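Flagellar hook-associated protein 2 (Bdellovibrio bacteriovorus, PDB 6KTY) probably caps the tip of the growing flagellar filament, where it helps flagellin subunits polymerise and keeps them from leaking out of the central channel. Local coordinates at residues 36-40 / 180-184; 120-124 / 164-168. One frame throughout, in Å; residues are numbered along the deposited sequence.

How the contacts relate
This chain is a fragment of the longer cap protein. From the N terminus it reaches strand 32-39 of the five-stranded antiparallel sheet. It then passes to the four-stranded sheet that holds strand 113-119. Residues 120-124 follow that strand, and contact 2 closes a loop when the chain reaches 164-168, at the end of strand 160-164 of the first sheet. Contact 1 closes later, where 180-184 return to 36-40. Contact 2 lies within the larger loop of contact 1. The two also touch: Phe180 N probably hydrogen-bonds to Asn167 O. Contact 1 joins a strand of the five-stranded sheet to the loop between strands 178-180 and 189-192; contact 2 joins loops that leave the two different sheets.

Contact 1 of 2, residues 36-40 / 180-184; sequences EVVQL and FKSAA
Val37 and Leu40 meet the 180-184 loop with their side chains, and the backbone of Val37 fixes the loop's far end. Ala184 N gives a hydrogen bond to Val37 O (2.7 Å). The tight part lies between this bond and Phe180. Val37 CG1 sits anti to the backbone N (chi1 -174°) and packs on Ser182 O at 3.5 Å. That oxygen is buried and has no polar partner in the model. Val37 CG2 comes obliquely to Phe180 CD1 (4.1 Å). Leu40 CD2 slides alongside Phe180 CB at 3.9 Å, while Leu40 CG rests near the methyl of Ala183.

The Glu36 end is looser. A water accepts from Val37 N (2.9 Å) and donates to Ala184 O, so it continues the pairing begun by the direct bond. Glu36 comes nearest Ala184 O with CG, at 4.2 Å; its extended chain carries OE2 to a hydrogen bond with Gly186 N. Arg187 and Arg190 of the second subunit hydrogen-bond to Ala183 O and Phe180 O, so the loop is also part of a subunit interface. Val38 and Gln39 both face Lys154 on neighbouring strand 153-157. This is a classic beta bulge, at the end of strand 32-39 in the antiparallel sheet.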
loop_
_atom_site.group_PDB
_atom_site.type_symbol
_atom_site.label_atom_id
_atom_site.label_comp_id
_atom_site.label_asym_id
_atom_site.label_seq_id
_atom_site.Cartn_x
_atom_site.Cartn_y
_atom_site.Cartn_z
ATOM N N GLU A 36 0.598 -12.755 -5.314
ATOM C CA GLU A 36 0.024 -11.867 -4.340
ATOM C C GLU A 36 0.116 -12.486 -2.938
ATOM O O GLU A 36 -0.407 -13.587 -2.707
ATOM C CB GLU A 36 -1.450 -11.674 -4.668
ATOM C CG GLU A 36 -2.101 -10.607 -3.836
ATOM C CD GLU A 36 -3.554 -10.396 -4.176
ATOM O OE1 GLU A 36 -3.933 -10.658 -5.325
ATOM O OE2 GLU A 36 -4.315 -9.919 -3.307
ATOM N N VAL A 37 0.749 -11.787 -2.004
ATOM C CA VAL A 37 0.749 -12.253 -0.609
ATOM C C VAL A 37 -0.466 -11.662 0.110
ATOM O O VAL A 37 -0.487 -10.456 0.427
ATOM C CB VAL A 37 2.015 -11.861 0.119
ATOM C CG1 VAL A 37 1.999 -12.516 1.543
ATOM C CG2 VAL A 37 3.211 -12.243 -0.688
ATOM N N VAL A 38 -1.496 -12.486 0.317
ATOM C CA VAL A 38 -2.744 -12.037 0.935
ATOM C C VAL A 38 -2.562 -11.943 2.462
ATOM O O VAL A 38 -2.897 -10.943 3.052
ATOM C CB VAL A 38 -3.956 -12.928 0.546
ATOM C CG1 VAL A 38 -5.218 -12.438 1.219
ATOM C CG2 VAL A 38 -4.161 -12.878 -1.003
ATOM N N GLN A 39 -1.979 -12.963 3.072
ATOM C CA GLN A 39 -1.757 -12.962 4.524
ATOM C C GLN A 39 -0.488 -13.734 4.797
ATOM O O GLN A 39 -0.258 -14.777 4.161
ATOM C CB GLN A 39 -2.976 -13.652 5.131
ATOM C CG GLN A 39 -2.922 -14.000 6.572
ATOM C CD GLN A 39 -4.126 -14.856 6.929
ATOM O OE1 GLN A 39 -5.243 -14.352 6.998
ATOM N NE2 GLN A 39 -3.900 -16.162 7.143
ATOM N N LEU A 40 0.344 -13.253 5.713
ATOM C CA LEU A 40 1.492 -14.032 6.115
ATOM C C LEU A 40 1.013 -15.244 6.918
ATOM O O LEU A 40 -0.066 -15.233 7.503
ATOM C CB LEU A 40 2.458 -13.208 6.956
ATOM C CG LEU A 40 3.138 -12.038 6.248
ATOM C CD1 LEU A 40 3.916 -11.262 7.302
ATOM C CD2 LEU A 40 4.087 -12.459 5.106
ATOM N N PHE A 180 8.371 -14.602 1.699
ATOM C CA PHE A 180 7.401 -13.518 1.780
ATOM C C PHE A 180 7.862 -12.509 2.836
ATOM O O PHE A 180 8.027 -12.868 4.022
ATOM C CB PHE A 180 5.990 -14.058 2.091
ATOM C CG PHE A 180 5.627 -15.250 1.271
ATOM C CD1 PHE A 180 5.919 -15.287 -0.086
ATOM C CD2 PHE A 180 5.012 -16.350 1.845
ATOM C CE1 PHE A 180 5.603 -16.401 -0.859
ATOM C CE2 PHE A 180 4.710 -17.464 1.086
ATOM C CZ PHE A 180 5.022 -17.493 -0.270
ATOM N N LYS A 181 8.063 -11.261 2.422
ATOM C CA LYS A 181 8.550 -10.209 3.351
ATOM C C LYS A 181 7.433 -9.417 4.048
ATOM O O LYS A 181 7.644 -8.829 5.112
ATOM C CB LYS A 181 9.420 -9.242 2.607
ATOM C CG LYS A 181 10.525 -9.829 1.778
ATOM C CD LYS A 181 11.510 -10.528 2.636
ATOM C CE LYS A 181 12.782 -10.794 1.888
ATOM N NZ LYS A 181 13.722 -11.578 2.726
ATOM N N SER A 182 6.266 -9.345 3.425
ATOM C CA SER A 182 5.114 -8.641 3.987
ATOM C C SER A 182 3.848 -9.118 3.340
ATOM O O SER A 182 3.893 -9.648 2.250
ATOM C CB SER A 182 5.268 -7.104 3.798
ATOM O OG SER A 182 5.320 -6.725 2.428
ATOM N N ALA A 183 2.714 -8.922 4.004
ATOM C CA ALA A 183 1.398 -9.197 3.431
ATOM C C ALA A 183 0.951 -7.942 2.689
ATOM O O ALA A 183 1.142 -6.838 3.168
ATOM C CB ALA A 183 0.408 -9.531 4.522
ATOM N N ALA A 184 0.388 -8.093 1.499
ATOM C CA ALA A 184 -0.084 -6.899 0.789
ATOM C C ALA A 184 -1.285 -7.268 -0.025
ATOM O O ALA A 184 -1.192 -7.458 -1.240
ATOM C CB ALA A 184 1.018 -6.308 -0.061
HETATM O O HOH W 1 0.904 -8.993 -2.556
#

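Contact 2 of 2, residues 120-124 / 164-168; sequences LSTGN and LPDNK
Thr122 OG1 takes part in two clear hydrogen bonds. It donates one to Pro165 O at 2.8 Å, and it accepts one from a water at 3.0 Å. The bond to Pro165 O lies in the carbonyl plane and uses a lone pair, with a C=O...donor angle of 138°. The torsion explains the reach: with chi1 at 62°, OG1 stands between the backbone N and the carbonyl carbon of Thr122. Thr122 CG2, anti to the carbonyl carbon, lies 4.3 Å from Asn167 ND2.

Three waters fill out the contact. The one on Thr122 OG1 also accepts from Asn167 N (2.9 Å), tying the threonine to the backbone beyond Asp166. The other two both donate to Asp166 OD1. One of them also accepts from Thr122 N. The other donates to Thr122 O (2.8 Å) as well. Asp166 OD1 is therefore linked through water to both backbone polar atoms of Thr122. The two side chains cross at an angle, and Asp166 OD1 comes to 3.3 Å from Thr122 OG1.

Gly123 passes close by. It has no side chain, and Gly123 CA lies 3.3 Å from Pro165 O. Its positive phi of 103° is a backbone shape that glycine takes easily. Beyond the contact, Asn167 OD1 accepts from Ala41 N, and Pro165 packs on Arg106 of the third subunit.

The chemistry is polar and largely mediated by water. One direct bond and three bridging waters join the two loops, and the waters couple Asp166 and Asn167 to Thr122. Two waters donate to Asp166 OD1, which is consistent with a charged carboxylate.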
loop_
_atom_site.group_PDB
_atom_site.type_symbol
_atom_site.label_atom_id
_atom_site.label_comp_id
_atom_site.label_asym_id
_atom_site.label_seq_id
_atom_site.Cartn_x
_atom_site.Cartn_y
_atom_site.Cartn_z
ATOM N N LEU A 120 6.889 -21.183 17.894
ATOM C CA LEU A 120 8.022 -20.853 17.028
ATOM C C LEU A 120 7.685 -21.107 15.560
ATOM O O LEU A 120 8.389 -20.625 14.692
ATOM C CB LEU A 120 9.262 -21.649 17.426
ATOM C CG LEU A 120 9.869 -21.271 18.785
ATOM C CD1 LEU A 120 10.911 -22.314 19.221
ATOM C CD2 LEU A 120 10.493 -19.873 18.705
ATOM N N SER A 121 6.615 -21.875 15.284
ATOM C CA SER A 121 6.247 -22.236 13.901
ATOM C C SER A 121 4.898 -21.694 13.532
ATOM O O SER A 121 3.984 -21.632 14.353
ATOM C CB SER A 121 6.192 -23.751 13.718
ATOM O OG SER A 121 7.458 -24.324 13.976
ATOM N N THR A 122 4.784 -21.352 12.261
ATOM C CA THR A 122 3.547 -20.867 11.673
ATOM C C THR A 122 2.811 -22.053 11.044
ATOM O O THR A 122 3.356 -23.154 10.972
ATOM C CB THR A 122 3.874 -19.841 10.578
ATOM O OG1 THR A 122 4.621 -20.487 9.556
ATOM C CG2 THR A 122 4.705 -18.620 11.140
ATOM N N GLY A 123 1.582 -21.820 10.592
ATOM C CA GLY A 123 0.827 -22.827 9.849
ATOM C C GLY A 123 -0.242 -23.508 10.679
ATOM O O GLY A 123 -0.095 -23.682 11.889
ATOM N N ASN A 124 -1.335 -23.895 10.044
ATOM C CA ASN A 124 -2.390 -24.632 10.751
ATOM C C ASN A 124 -1.959 -25.867 11.502
ATOM O O ASN A 124 -2.514 -26.193 12.552
ATOM C CB ASN A 124 -3.497 -25.044 9.811
ATOM C CG ASN A 124 -4.650 -24.154 9.947
ATOM O OD1 ASN A 124 -4.646 -23.045 9.402
ATOM N ND2 ASN A 124 -5.623 -24.574 10.752
ATOM N N LEU A 164 -0.193 -21.920 2.298
ATOM C CA LEU A 164 1.133 -22.443 2.591
ATOM C C LEU A 164 1.375 -22.446 4.119
ATOM O O LEU A 164 0.917 -21.560 4.842
ATOM C CB LEU A 164 2.209 -21.626 1.894
ATOM C CG LEU A 164 2.005 -21.351 0.392
ATOM C CD1 LEU A 164 3.170 -20.569 -0.126
ATOM C CD2 LEU A 164 1.876 -22.640 -0.371
ATOM N N PRO A 165 2.108 -23.443 4.606
ATOM C CA PRO A 165 2.403 -23.537 6.032
ATOM C C PRO A 165 3.358 -22.458 6.576
ATOM O O PRO A 165 3.218 -22.040 7.741
ATOM C CB PRO A 165 3.027 -24.947 6.167
ATOM C CG PRO A 165 3.567 -25.257 4.828
ATOM C CD PRO A 165 2.654 -24.592 3.837
ATOM N N ASP A 166 4.314 -22.029 5.744
ATOM C CA ASP A 166 5.358 -21.095 6.122
ATOM C C ASP A 166 5.368 -19.886 5.173
ATOM O O ASP A 166 4.695 -19.896 4.127
ATOM C CB ASP A 166 6.735 -21.757 6.048
ATOM C CG ASP A 166 6.897 -22.924 7.033
ATOM O OD1 ASP A 166 6.549 -22.762 8.229
ATOM O OD2 ASP A 166 7.411 -23.988 6.607
ATOM N N ASN A 167 6.206 -18.901 5.508
ATOM C CA ASN A 167 6.362 -17.691 4.713
ATOM C C ASN A 167 7.496 -17.817 3.728
ATOM O O ASN A 167 8.304 -16.906 3.546
ATOM C CB ASN A 167 6.482 -16.468 5.640
ATOM C CG ASN A 167 5.198 -16.228 6.369
ATOM O OD1 ASN A 167 4.182 -16.160 5.732
ATOM N ND2 ASN A 167 5.224 -16.130 7.686
ATOM N N LYS A 168 7.519 -18.980 3.098
ATOM C CA LYS A 168 8.467 -19.289 2.037
ATOM C C LYS A 168 7.858 -20.347 1.131
ATOM O O LYS A 168 6.911 -21.014 1.521
ATOM C CB LYS A 168 9.812 -19.774 2.590
ATOM C CG LYS A 168 9.768 -20.996 3.502
ATOM C CD LYS A 168 11.191 -21.572 3.727
HETATM O O HOH W 2 7.018 -19.283 8.296
HETATM O O HOH W 3 5.227 -24.896 9.783
HETATM O O HOH W 4 7.409 -21.817 10.545
#